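Local coordinates for sterol carrier protein 2 (Thermus thermophilus, PDB 2CX7) that probably binds sterols or other lipids in a hydrophobic cavity and carries them, at residues A[51-56]-A[61-66]; A[72-77]-A[110-115]; A[80-85]-A[89-94]. All coordinates share one frame; numbering follows the deposited sequence.

Contact 1: A[51-56]-A[61-66]; sequences VVLDLW and RGAKAV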
ATOM      1  N   VAL A  51       4.979  -0.774  -4.853  1.00 22.15           N
ATOM      2  CA  VAL A  51       4.417  -2.108  -4.766  1.00 21.96           C
ATOM      3  C   VAL A  51       3.012  -1.868  -5.292  1.00 21.89           C
ATOM      4  O   VAL A  51       2.278  -1.035  -4.760  1.00 19.54           O
ATOM      5  CB  VAL A  51       4.354  -2.638  -3.334  1.00 21.67           C
ATOM      6  CG1 VAL A  51       3.517  -3.912  -3.295  1.00 19.88           C
ATOM      7  CG2 VAL A  51       5.767  -2.953  -2.828  1.00 28.79           C
ATOM      8  N   VAL A  52       2.652  -2.582  -6.351  1.00 20.80           N
ATOM      9  CA  VAL A  52       1.349  -2.421  -6.968  1.00 19.91           C
ATOM     10  C   VAL A  52       0.527  -3.668  -6.684  1.00 17.77           C
ATOM     11  O   VAL A  52       0.940  -4.786  -7.010  1.00 17.95           O
ATOM     12  CB  VAL A  52       1.502  -2.183  -8.490  1.00 22.37           C
ATOM     13  CG1 VAL A  52       0.147  -1.904  -9.125  1.00 21.96           C
ATOM     14  CG2 VAL A  52       2.454  -1.004  -8.724  1.00 20.31           C
ATOM     15  N   LEU A  53      -0.623  -3.457  -6.047  1.00 16.13           N
ATOM     16  CA  LEU A  53      -1.528  -4.532  -5.669  1.00 14.11           C
ATOM     17  C   LEU A  53      -2.770  -4.584  -6.560  1.00 15.44           C
ATOM     18  O   LEU A  53      -3.463  -3.580  -6.733  1.00 17.11           O
ATOM     19  CB  LEU A  53      -1.979  -4.336  -4.222  1.00 13.67           C
ATOM     20  CG  LEU A  53      -0.898  -4.066  -3.170  1.00 17.85           C
ATOM     21  CD1 LEU A  53      -1.527  -3.485  -1.902  1.00 23.31           C
ATOM     22  CD2 LEU A  53      -0.156  -5.357  -2.872  1.00 24.44           C
ATOM     23  N   ASP A  54      -3.031  -5.753  -7.131  1.00 15.93           N
ATOM     24  CA  ASP A  54      -4.217  -5.973  -7.965  1.00 15.65           C
ATOM     25  C   ASP A  54      -5.249  -6.519  -6.982  1.00 17.35           C
ATOM     26  O   ASP A  54      -5.368  -7.730  -6.799  1.00 24.64           O
ATOM     27  CB  ASP A  54      -3.902  -7.008  -9.051  1.00 18.06           C
ATOM     28  CG  ASP A  54      -5.087  -7.292  -9.960  1.00 21.24           C
ATOM     29  OD1 ASP A  54      -6.147  -6.650  -9.806  1.00 25.35           O
ATOM     30  OD2 ASP A  54      -4.952  -8.165 -10.840  1.00 25.29           O
ATOM     31  N   LEU A  55      -5.982  -5.619  -6.334  1.00 15.70           N
ATOM     32  CA  LEU A  55      -6.957  -6.002  -5.320  1.00 13.48           C
ATOM     33  C   LEU A  55      -8.362  -6.165  -5.887  1.00 19.51           C
ATOM     34  O   LEU A  55      -8.776  -5.388  -6.740  1.00 18.79           O
ATOM     35  CB  LEU A  55      -6.958  -4.946  -4.210  1.00 12.11           C
ATOM     36  CG  LEU A  55      -5.593  -4.665  -3.563  1.00 10.99           C
ATOM     37  CD1 LEU A  55      -5.676  -3.458  -2.662  1.00 13.13           C
ATOM     38  CD2 LEU A  55      -5.129  -5.892  -2.786  1.00 13.27           C
ATOM     39  N   TRP A  56      -9.100  -7.153  -5.387  1.00 19.70           N
ATOM     40  CA  TRP A  56     -10.452  -7.395  -5.878  1.00 20.79           C
ATOM     41  C   TRP A  56     -11.344  -8.192  -4.930  1.00 15.67           C
ATOM     42  O   TRP A  56     -11.082  -9.364  -4.632  1.00 15.51           O
ATOM     43  CB  TRP A  56     -10.385  -8.103  -7.234  1.00 21.06           C
ATOM     44  CG  TRP A  56     -11.719  -8.217  -7.932  1.00 27.86           C
ATOM     45  CD1 TRP A  56     -12.659  -9.188  -7.757  1.00 28.48           C
ATOM     46  CD2 TRP A  56     -12.246  -7.318  -8.914  1.00 28.14           C
ATOM     47  NE1 TRP A  56     -13.740  -8.955  -8.573  1.00 31.37           N
ATOM     48  CE2 TRP A  56     -13.513  -7.812  -9.295  1.00 28.04           C
ATOM     49  CE3 TRP A  56     -11.768  -6.143  -9.512  1.00 30.14           C
ATOM     50  CZ2 TRP A  56     -14.313  -7.171 -10.252  1.00 35.57           C
ATOM     51  CZ3 TRP A  56     -12.560  -5.507 -10.462  1.00 36.16           C
ATOM     52  CH2 TRP A  56     -13.822  -6.024 -10.823  1.00 36.56           C
ATOM     53  N   ARG A  61      -5.231 -10.435  -6.147  1.00 18.00           N
ATOM     54  CA  ARG A  61      -5.072 -11.233  -7.356  1.00 20.14           C
ATOM     55  C   ARG A  61      -3.645 -11.228  -7.872  1.00 21.33           C
ATOM     56  O   ARG A  61      -3.299 -11.995  -8.766  1.00 24.29           O
ATOM     57  CB  ARG A  61      -6.005 -10.721  -8.446  1.00 18.32           C
ATOM     58  CG  ARG A  61      -7.468 -10.789  -8.067  1.00 22.98           C
ATOM     59  CD  ARG A  61      -8.378 -10.404  -9.223  1.00 21.94           C
ATOM     60  NE  ARG A  61      -8.074  -9.087  -9.778  1.00 31.48           N
ATOM     61  CZ  ARG A  61      -8.828  -8.473 -10.689  1.00 32.61           C
ATOM     62  NH1 ARG A  61      -9.931  -9.059 -11.142  1.00 32.66           N
ATOM     63  NH2 ARG A  61      -8.474  -7.284 -11.161  1.00 26.65           N
ATOM     64  N   GLY A  62      -2.817 -10.358  -7.307  1.00 21.26           N
ATOM     65  CA  GLY A  62      -1.434 -10.279  -7.733  1.00 22.63           C
ATOM     66  C   GLY A  62      -0.769  -9.027  -7.205  1.00 24.81           C
ATOM     67  O   GLY A  62      -1.431  -8.027  -6.926  1.00 20.97           O
ATOM     68  N   ALA A  63       0.546  -9.090  -7.050  1.00 26.39           N
ATOM     69  CA  ALA A  63       1.306  -7.951  -6.559  1.00 23.96           C
ATOM     70  C   ALA A  63       2.621  -7.905  -7.322  1.00 28.10           C
ATOM     71  O   ALA A  63       2.989  -8.864  -7.997  1.00 31.61           O
ATOM     72  CB  ALA A  63       1.561  -8.101  -5.076  1.00 22.26           C
ATOM     73  N   LYS A  64       3.325  -6.788  -7.231  1.00 23.90           N
ATOM     74  CA  LYS A  64       4.599  -6.669  -7.920  1.00 27.69           C
ATOM     75  C   LYS A  64       5.312  -5.417  -7.460  1.00 29.98           C
ATOM     76  O   LYS A  64       4.677  -4.397  -7.179  1.00 26.32           O
ATOM     77  CB  LYS A  64       4.390  -6.602  -9.435  1.00 28.56           C
ATOM     78  CG  LYS A  64       3.608  -5.388  -9.901  1.00 30.39           C
ATOM     79  CD  LYS A  64       3.498  -5.352 -11.409  1.00 36.11           C
ATOM     80  CE  LYS A  64       2.685  -4.162 -11.865  1.00 39.71           C
ATOM     81  NZ  LYS A  64       2.540  -4.131 -13.342  1.00 43.12           N
ATOM     82  N   ALA A  65       6.632  -5.515  -7.356  1.00 26.80           N
ATOM     83  CA  ALA A  65       7.445  -4.376  -6.972  1.00 26.13           C
ATOM     84  C   ALA A  65       7.933  -3.817  -8.296  1.00 29.36           C
ATOM     85  O   ALA A  65       8.381  -4.563  -9.179  1.00 25.77           O
ATOM     86  CB  ALA A  65       8.620  -4.816  -6.110  1.00 27.11           C
ATOM     87  N   VAL A  66       7.823  -2.508  -8.449  1.00 25.93           N
ATOM     88  CA  VAL A  66       8.245  -1.870  -9.673  1.00 28.23           C
ATOM     89  C   VAL A  66       9.192  -0.723  -9.380  1.00 31.27           C
ATOM     90  O   VAL A  66       8.969   0.073  -8.465  1.00 23.14           O
ATOM     91  CB  VAL A  66       7.036  -1.333 -10.467  1.00 29.45           C
ATOM     92  CG1 VAL A  66       7.507  -0.624 -11.729  1.00 32.64           C
ATOM     93  CG2 VAL A  66       6.107  -2.478 -10.822  1.00 35.35           C
TER
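R61 reaches back over the neighbouring strand and meets W56 with a face and D54 with an edge. Its guanidinium runs nearly parallel to the W56 indole, the planes 8° apart, with NH1 3.5 Å above the ring plane and displaced toward the rim. In its own plane it presents NE and NH2 to D54. Both donate to one oxygen: R61 NH2 lies 2.8 Å from D54 OD1, on the syn side, while R61 NE, 3.1 Å from D54 OD1, arrives from above a carboxylate turned 71° against the guanidinium. A bend at chi3 (-55°) folds the arginine into this position. Were D54 replaced by alanine, the guanidinium would probably lose its carboxylate mate and be freer to turn off the indole. Further along the hairpin the antiparallel strands are joined by V52 N to K64 O and D54 N to G62 O, each at 2.8 Å and almost straight. L53 CD2 meets A63 CB at 3.9 Å, on a face where L53 touches Y12 and A63 touches C13 of helix 6-17. The hairpin's surface salt bridge, two N-H groups on one oxygen, together with the indole over a face, probably limits how far the guanidinium can turn.

Contact 2: A[72-77]-A[110-115]; sequences ADFVIE and AALAPY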
ATOM      1  N   ALA A  72      -1.708   2.556 -11.490  1.00 27.83           N
ATOM      2  CA  ALA A  72      -2.767   1.947 -10.693  1.00 26.13           C
ATOM      3  C   ALA A  72      -3.978   2.868 -10.622  1.00 26.12           C
ATOM      4  O   ALA A  72      -3.891   4.047 -10.966  1.00 25.69           O
ATOM      5  CB  ALA A  72      -2.254   1.651  -9.285  1.00 19.90           C
ATOM      6  N   ASP A  73      -5.108   2.324 -10.180  1.00 25.72           N
ATOM      7  CA  ASP A  73      -6.323   3.110 -10.035  1.00 22.54           C
ATOM      8  C   ASP A  73      -6.143   4.112  -8.896  1.00 20.59           C
ATOM      9  O   ASP A  73      -6.659   5.224  -8.940  1.00 23.32           O
ATOM     10  CB  ASP A  73      -7.514   2.198  -9.749  1.00 24.83           C
ATOM     11  CG  ASP A  73      -7.874   1.338 -10.935  1.00 23.35           C
ATOM     12  OD1 ASP A  73      -8.062   1.900 -12.039  1.00 27.09           O
ATOM     13  OD2 ASP A  73      -7.971   0.108 -10.768  1.00 24.42           O
ATOM     14  N   PHE A  74      -5.417   3.698  -7.864  1.00 19.05           N
ATOM     15  CA  PHE A  74      -5.135   4.573  -6.741  1.00 14.74           C
ATOM     16  C   PHE A  74      -3.636   4.544  -6.503  1.00 11.59           C
ATOM     17  O   PHE A  74      -3.019   3.482  -6.535  1.00 15.58           O
ATOM     18  CB  PHE A  74      -5.867   4.111  -5.479  1.00 12.86           C
ATOM     19  CG  PHE A  74      -7.362   4.226  -5.572  1.00 17.09           C
ATOM     20  CD1 PHE A  74      -8.114   3.223  -6.175  1.00 19.41           C
ATOM     21  CD2 PHE A  74      -8.015   5.349  -5.066  1.00 20.64           C
ATOM     22  CE1 PHE A  74      -9.503   3.335  -6.272  1.00 21.70           C
ATOM     23  CE2 PHE A  74      -9.398   5.475  -5.158  1.00 20.01           C
ATOM     24  CZ  PHE A  74     -10.144   4.464  -5.761  1.00 23.31           C
ATOM     25  N   VAL A  75      -3.056   5.715  -6.282  1.00 12.14           N
ATOM     26  CA  VAL A  75      -1.631   5.815  -6.027  1.00 15.47           C
ATOM     27  C   VAL A  75      -1.400   6.659  -4.786  1.00 14.74           C
ATOM     28  O   VAL A  75      -1.860   7.802  -4.704  1.00 13.94           O
ATOM     29  CB  VAL A  75      -0.887   6.451  -7.217  1.00 18.03           C
ATOM     30  CG1 VAL A  75       0.590   6.607  -6.888  1.00 17.84           C
ATOM     31  CG2 VAL A  75      -1.057   5.577  -8.446  1.00 16.74           C
ATOM     32  N   ILE A  76      -0.729   6.064  -3.804  1.00 14.63           N
ATOM     33  CA  ILE A  76      -0.398   6.755  -2.559  1.00 12.49           C
ATOM     34  C   ILE A  76       1.122   6.807  -2.502  1.00 12.54           C
ATOM     35  O   ILE A  76       1.796   5.776  -2.433  1.00 16.08           O
ATOM     36  CB  ILE A  76      -0.906   6.015  -1.320  1.00 14.13           C
ATOM     37  CG1 ILE A  76      -2.425   5.840  -1.395  1.00 15.25           C
ATOM     38  CG2 ILE A  76      -0.527   6.816  -0.066  1.00 18.35           C
ATOM     39  CD1 ILE A  76      -3.018   5.083  -0.212  1.00 17.44           C
ATOM     40  N   GLU A  77       1.649   8.021  -2.516  1.00 12.08           N
ATOM     41  CA  GLU A  77       3.088   8.254  -2.530  1.00 13.37           C
ATOM     42  C   GLU A  77       3.601   8.854  -1.224  1.00 13.07           C
ATOM     43  O   GLU A  77       2.884   9.606  -0.552  1.00 13.77           O
ATOM     44  CB  GLU A  77       3.401   9.187  -3.704  1.00 21.29           C
ATOM     45  CG  GLU A  77       4.791   9.765  -3.744  1.00 25.51           C
ATOM     46  CD  GLU A  77       4.892  10.878  -4.781  1.00 32.61           C
ATOM     47  OE1 GLU A  77       4.786  10.571  -5.988  1.00 28.74           O
ATOM     48  OE2 GLU A  77       5.055  12.057  -4.386  1.00 32.77           O
ATOM     49  N   ALA A 110     -13.108  10.975  -1.756  1.00 25.82           N
ATOM     50  CA  ALA A 110     -14.513  10.598  -1.820  1.00 21.81           C
ATOM     51  C   ALA A 110     -14.658   9.124  -2.190  1.00 22.91           C
ATOM     52  O   ALA A 110     -15.498   8.417  -1.637  1.00 21.60           O
ATOM     53  CB  ALA A 110     -15.240  11.466  -2.832  1.00 25.64           C
ATOM     54  N   ALA A 111     -13.831   8.657  -3.119  1.00 17.91           N
ATOM     55  CA  ALA A 111     -13.899   7.265  -3.545  1.00 18.51           C
ATOM     56  C   ALA A 111     -13.253   6.308  -2.545  1.00 19.92           C
ATOM     57  O   ALA A 111     -13.668   5.150  -2.421  1.00 21.58           O
ATOM     58  CB  ALA A 111     -13.244   7.110  -4.916  1.00 20.79           C
ATOM     59  N   LEU A 112     -12.257   6.799  -1.816  1.00 19.15           N
ATOM     60  CA  LEU A 112     -11.531   5.977  -0.852  1.00 21.20           C
ATOM     61  C   LEU A 112     -12.099   5.987   0.565  1.00 24.57           C
ATOM     62  O   LEU A 112     -11.984   4.997   1.292  1.00 22.04           O
ATOM     63  CB  LEU A 112     -10.073   6.432  -0.813  1.00 20.65           C
ATOM     64  CG  LEU A 112      -9.034   5.491  -0.204  1.00 33.45           C
ATOM     65  CD1 LEU A 112      -8.917   4.252  -1.070  1.00 25.25           C
ATOM     66  CD2 LEU A 112      -7.686   6.203  -0.135  1.00 31.99           C
ATOM     67  N   ALA A 113     -12.702   7.107   0.960  1.00 24.03           N
ATOM     68  CA  ALA A 113     -13.261   7.247   2.305  1.00 25.46           C
ATOM     69  C   ALA A 113     -14.106   6.067   2.801  1.00 25.98           C
ATOM     70  O   ALA A 113     -13.931   5.606   3.932  1.00 24.45           O
ATOM     71  CB  ALA A 113     -14.072   8.549   2.398  1.00 24.05           C
ATOM     72  N   PRO A 114     -15.040   5.569   1.969  1.00 23.14           N
ATOM     73  CA  PRO A 114     -15.897   4.442   2.357  1.00 21.34           C
ATOM     74  C   PRO A 114     -15.132   3.159   2.681  1.00 19.52           C
ATOM     75  O   PRO A 114     -15.672   2.261   3.320  1.00 20.02           O
ATOM     76  CB  PRO A 114     -16.807   4.262   1.138  1.00 25.22           C
ATOM     77  CG  PRO A 114     -16.903   5.661   0.587  1.00 29.43           C
ATOM     78  CD  PRO A 114     -15.465   6.123   0.670  1.00 27.43           C
ATOM     79  N   TYR A 115     -13.879   3.078   2.238  1.00 15.99           N
ATOM     80  CA  TYR A 115     -13.064   1.888   2.479  1.00 17.17           C
ATOM     81  C   TYR A 115     -11.978   2.073   3.522  1.00 17.02           C
ATOM     82  O   TYR A 115     -10.940   1.417   3.467  1.00 17.12           O
ATOM     83  CB  TYR A 115     -12.420   1.421   1.180  1.00 18.84           C
ATOM     84  CG  TYR A 115     -13.432   1.040   0.138  1.00 18.53           C
ATOM     85  CD1 TYR A 115     -13.808   1.940  -0.863  1.00 19.43           C
ATOM     86  CD2 TYR A 115     -14.036  -0.219   0.161  1.00 19.11           C
ATOM     87  CE1 TYR A 115     -14.758   1.588  -1.813  1.00 21.30           C
ATOM     88  CE2 TYR A 115     -14.989  -0.578  -0.783  1.00 17.12           C
ATOM     89  CZ  TYR A 115     -15.342   0.332  -1.768  1.00 20.83           C
ATOM     90  OH  TYR A 115     -16.276  -0.023  -2.713  1.00 27.52           O
TER
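F74 extends its ring from strand 74-78 to helix 109-112, where it meets A111 and L112. The A111 methyl sits at the ring's edge, near its plane, and is about equally far from two ring carbons: A111 CB is 4.2 Å from F74 CZ and from F74 CE2. L112 comes from out of the ring plane, L112 CD1 lying 4.2 Å from F74 CD2. With CG anti to its carbonyl carbon (chi1 -66°), F74 carries the ring out from the strand toward the helix. The backbones remain well separated, F74 CA and L112 CA being 8.8 Å apart, and the segments bury 151 Å² between them. No hydrogen bond crosses, so side-chain carbon atoms alone make the contact.

Neighbouring residues extend the apolar cluster. W29 meets the F74 ring with the planes at about 45° and also touches L112, while L97 of helix 93-99 touches both L112 and I76. On the helical side the chain turns through a 3-10 segment at 113-114, and Y115 N bonds to L112 O at 2.9 Å. Y115 then takes the N-cap position of helix 116-127, its ring meeting W29 edge to face. Apolar side chains from strand, helix and loop meeting over one side of a mixed sheet are consistent with the alpha/beta SCP-2 fold, in which helices pack on a five-stranded sheet.

Contact 3: A[80-85]-A[89-94]; sequences LATWQE and GRLEPL
This is a helix-ending turn at the surface, where helix 80-86 stops and the chain bends back toward helix 93-99. The E85 carbonyl holds the bend: R90 N lies 2.8 Å from E85 O and donates to it from 23° outside the carbonyl plane, and L91 N adds a weak bond to that oxygen. G89, with a positive phi, is the C-prime residue of the turn. Beyond it R90 folds back over E85. E85 CG lies 3.7 Å from the guanidinium plane, over its centre, so the glutamate's aliphatic part makes the contact while its carboxylate is turned 82° from the guanidinium. The charged atoms do not meet, E85 OE2 and R90 NH1 being 4.9 Å apart. L91, its CG anti to the backbone N (chi1 177°), directs its branch back along the helix, where L91 CD2 reaches T82 CG2 at 3.9 Å and L91 CB packs on E85 CB at the same distance. The next helix starts with its own cap, E92 OE2 accepting from L94 N at 2.9 Å. A six-to-one bond from R90 N to E85 O, paired with G89 N to V86 O, defines a Schellman motif, here leading into an N-capped helix.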
ATOM      1  N   LEU A  80      10.353   7.346   1.810  1.00 10.57           N
ATOM      2  CA  LEU A  80      10.615   6.028   2.380  1.00 11.85           C
ATOM      3  C   LEU A  80      10.430   6.017   3.896  1.00 10.05           C
ATOM      4  O   LEU A  80       9.785   5.119   4.445  1.00 14.50           O
ATOM      5  CB  LEU A  80      12.040   5.572   2.056  1.00 15.48           C
ATOM      6  CG  LEU A  80      12.436   4.230   2.681  1.00 13.96           C
ATOM      7  CD1 LEU A  80      11.459   3.156   2.225  1.00 21.92           C
ATOM      8  CD2 LEU A  80      13.870   3.881   2.315  1.00 17.62           C
ATOM      9  N   ALA A  81      10.982   7.024   4.569  1.00 14.11           N
ATOM     10  CA  ALA A  81      10.895   7.107   6.025  1.00 18.84           C
ATOM     11  C   ALA A  81       9.461   7.050   6.521  1.00 15.64           C
ATOM     12  O   ALA A  81       9.170   6.412   7.540  1.00 14.66           O
ATOM     13  CB  ALA A  81      11.562   8.373   6.522  1.00 18.11           C
ATOM     14  N   THR A  82       8.566   7.725   5.804  1.00 12.07           N
ATOM     15  CA  THR A  82       7.159   7.736   6.161  1.00 11.47           C
ATOM     16  C   THR A  82       6.585   6.338   6.016  1.00 13.88           C
ATOM     17  O   THR A  82       5.905   5.845   6.924  1.00 15.36           O
ATOM     18  CB  THR A  82       6.373   8.707   5.266  1.00 12.98           C
ATOM     19  OG1 THR A  82       6.935  10.015   5.408  1.00 15.98           O
ATOM     20  CG2 THR A  82       4.909   8.753   5.678  1.00 14.64           C
ATOM     21  N   TRP A  83       6.858   5.690   4.888  1.00 10.23           N
ATOM     22  CA  TRP A  83       6.350   4.334   4.685  1.00 13.07           C
ATOM     23  C   TRP A  83       6.890   3.389   5.754  1.00 16.28           C
ATOM     24  O   TRP A  83       6.171   2.510   6.223  1.00 15.63           O
ATOM     25  CB  TRP A  83       6.715   3.802   3.294  1.00 12.28           C
ATOM     26  CG  TRP A  83       5.761   4.218   2.207  1.00 16.31           C
ATOM     27  CD1 TRP A  83       6.068   4.900   1.058  1.00 16.13           C
ATOM     28  CD2 TRP A  83       4.354   3.981   2.166  1.00 16.64           C
ATOM     29  NE1 TRP A  83       4.936   5.101   0.312  1.00 15.35           N
ATOM     30  CE2 TRP A  83       3.868   4.546   0.965  1.00 16.31           C
ATOM     31  CE3 TRP A  83       3.448   3.345   3.028  1.00 16.62           C
ATOM     32  CZ2 TRP A  83       2.521   4.493   0.606  1.00 15.84           C
ATOM     33  CZ3 TRP A  83       2.105   3.296   2.669  1.00 18.64           C
ATOM     34  CH2 TRP A  83       1.656   3.868   1.466  1.00 19.10           C
ATOM     35  N   GLN A  84       8.151   3.566   6.144  1.00 14.34           N
ATOM     36  CA  GLN A  84       8.719   2.697   7.177  1.00 14.85           C
ATOM     37  C   GLN A  84       7.925   2.865   8.472  1.00 14.28           C
ATOM     38  O   GLN A  84       7.603   1.886   9.151  1.00 19.13           O
ATOM     39  CB  GLN A  84      10.200   3.018   7.408  1.00 17.73           C
ATOM     40  CG  GLN A  84      11.090   2.596   6.240  1.00 18.86           C
ATOM     41  CD  GLN A  84      12.545   2.980   6.439  1.00 21.23           C
ATOM     42  OE1 GLN A  84      12.843   4.050   6.959  1.00 24.63           O
ATOM     43  NE2 GLN A  84      13.459   2.115   5.999  1.00 24.09           N
ATOM     44  N   GLU A  85       7.597   4.100   8.808  1.00 14.90           N
ATOM     45  CA  GLU A  85       6.818   4.355  10.010  1.00 17.73           C
ATOM     46  C   GLU A  85       5.437   3.732   9.924  1.00 18.79           C
ATOM     47  O   GLU A  85       4.989   3.076  10.866  1.00 19.48           O
ATOM     48  CB  GLU A  85       6.699   5.856  10.239  1.00 17.43           C
ATOM     49  CG  GLU A  85       7.978   6.472  10.740  1.00 22.50           C
ATOM     50  CD  GLU A  85       8.191   7.864  10.209  1.00 26.85           C
ATOM     51  OE1 GLU A  85       7.189   8.564   9.958  1.00 23.37           O
ATOM     52  OE2 GLU A  85       9.369   8.261  10.053  1.00 31.21           O
ATOM     53  N   GLY A  89       3.843   0.376  12.062  1.00 17.33           N
ATOM     54  CA  GLY A  89       2.926   0.746  13.128  1.00 19.12           C
ATOM     55  C   GLY A  89       3.216   1.987  13.957  1.00 20.63           C
ATOM     56  O   GLY A  89       2.516   2.239  14.944  1.00 25.02           O
ATOM     57  N   ARG A  90       4.227   2.762  13.574  1.00 18.99           N
ATOM     58  CA  ARG A  90       4.582   3.971  14.310  1.00 20.58           C
ATOM     59  C   ARG A  90       3.804   5.197  13.859  1.00 24.79           C
ATOM     60  O   ARG A  90       3.869   6.248  14.499  1.00 26.96           O
ATOM     61  CB  ARG A  90       6.080   4.260  14.186  1.00 21.27           C
ATOM     62  CG  ARG A  90       6.975   3.271  14.913  1.00 27.71           C
ATOM     63  CD  ARG A  90       8.440   3.664  14.753  1.00 30.03           C
ATOM     64  NE  ARG A  90       8.947   3.391  13.408  1.00 33.14           N
ATOM     65  CZ  ARG A  90       9.959   4.040  12.840  1.00 35.87           C
ATOM     66  NH1 ARG A  90      10.582   5.014  13.492  1.00 42.76           N
ATOM     67  NH2 ARG A  90      10.363   3.703  11.623  1.00 34.86           N
ATOM     68  N   LEU A  91       3.080   5.069  12.750  1.00 20.91           N
ATOM     69  CA  LEU A  91       2.283   6.173  12.222  1.00 18.40           C
ATOM     70  C   LEU A  91       0.947   5.619  11.729  1.00 15.60           C
ATOM     71  O   LEU A  91       0.915   4.701  10.919  1.00 18.33           O
ATOM     72  CB  LEU A  91       3.035   6.865  11.079  1.00 17.72           C
ATOM     73  CG  LEU A  91       2.326   8.014  10.348  1.00 19.54           C
ATOM     74  CD1 LEU A  91       1.976   9.122  11.329  1.00 28.67           C
ATOM     75  CD2 LEU A  91       3.240   8.552   9.252  1.00 19.89           C
ATOM     76  N   GLU A  92      -0.148   6.163  12.256  1.00 18.45           N
ATOM     77  CA  GLU A  92      -1.497   5.724  11.894  1.00 17.49           C
ATOM     78  C   GLU A  92      -1.783   6.183  10.459  1.00 16.02           C
ATOM     79  O   GLU A  92      -1.661   7.363  10.142  1.00 16.23           O
ATOM     80  CB  GLU A  92      -2.495   6.309  12.905  1.00 19.32           C
ATOM     81  CG  GLU A  92      -3.871   5.664  12.902  1.00 20.03           C
ATOM     82  CD  GLU A  92      -4.735   6.149  11.762  1.00 17.48           C
ATOM     83  OE1 GLU A  92      -4.937   7.376  11.658  1.00 21.29           O
ATOM     84  OE2 GLU A  92      -5.213   5.311  10.972  1.00 20.63           O
ATOM     85  N   PRO A  93      -2.176   5.252   9.571  1.00 16.49           N
ATOM     86  CA  PRO A  93      -2.449   5.598   8.169  1.00 12.65           C
ATOM     87  C   PRO A  93      -3.543   6.595   7.791  1.00 15.05           C
ATOM     88  O   PRO A  93      -3.333   7.436   6.917  1.00 12.55           O
ATOM     89  CB  PRO A  93      -2.648   4.232   7.508  1.00 15.87           C
ATOM     90  CG  PRO A  93      -3.209   3.388   8.608  1.00 14.59           C
ATOM     91  CD  PRO A  93      -2.378   3.807   9.809  1.00 14.06           C
ATOM     92  N   LEU A  94      -4.708   6.523   8.422  1.00 12.92           N
ATOM     93  CA  LEU A  94      -5.769   7.456   8.045  1.00 12.03           C
ATOM     94  C   LEU A  94      -5.362   8.901   8.310  1.00 14.40           C
ATOM     95  O   LEU A  94      -5.560   9.774   7.467  1.00 12.73           O
ATOM     96  CB  LEU A  94      -7.062   7.109   8.790  1.00 18.20           C
ATOM     97  CG  LEU A  94      -7.589   5.703   8.478  1.00 17.51           C
ATOM     98  CD1 LEU A  94      -8.915   5.494   9.201  1.00 17.84           C
ATOM     99  CD2 LEU A  94      -7.775   5.534   6.982  1.00 19.78           C
TER
HETATM  100  O   HOH W   1      11.286   5.819   9.421  1.00 29.53           O

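In the fold
Contact 1 is partly buried and joins neighbouring strands within the sheet; contacts 2 and 3 lie at the surface, the former between a strand and a helix, the latter at a turn between helices. Their chemistry differs accordingly: backbone pairing with a salt bridge in contact 1, purely apolar touching in contact 2, and carbonyl capping in contact 3. Contacts 1 and 2 share the sheet and meet where V52 CG1 lies 4.3 Å from A72 CB. Contact 3 falls, in sequence, between the two segments of contact 2, and W83 CZ2 packs 3.4 Å from I76 O. Contacts 1 and 3 do not touch, with centres about 20 Å apart.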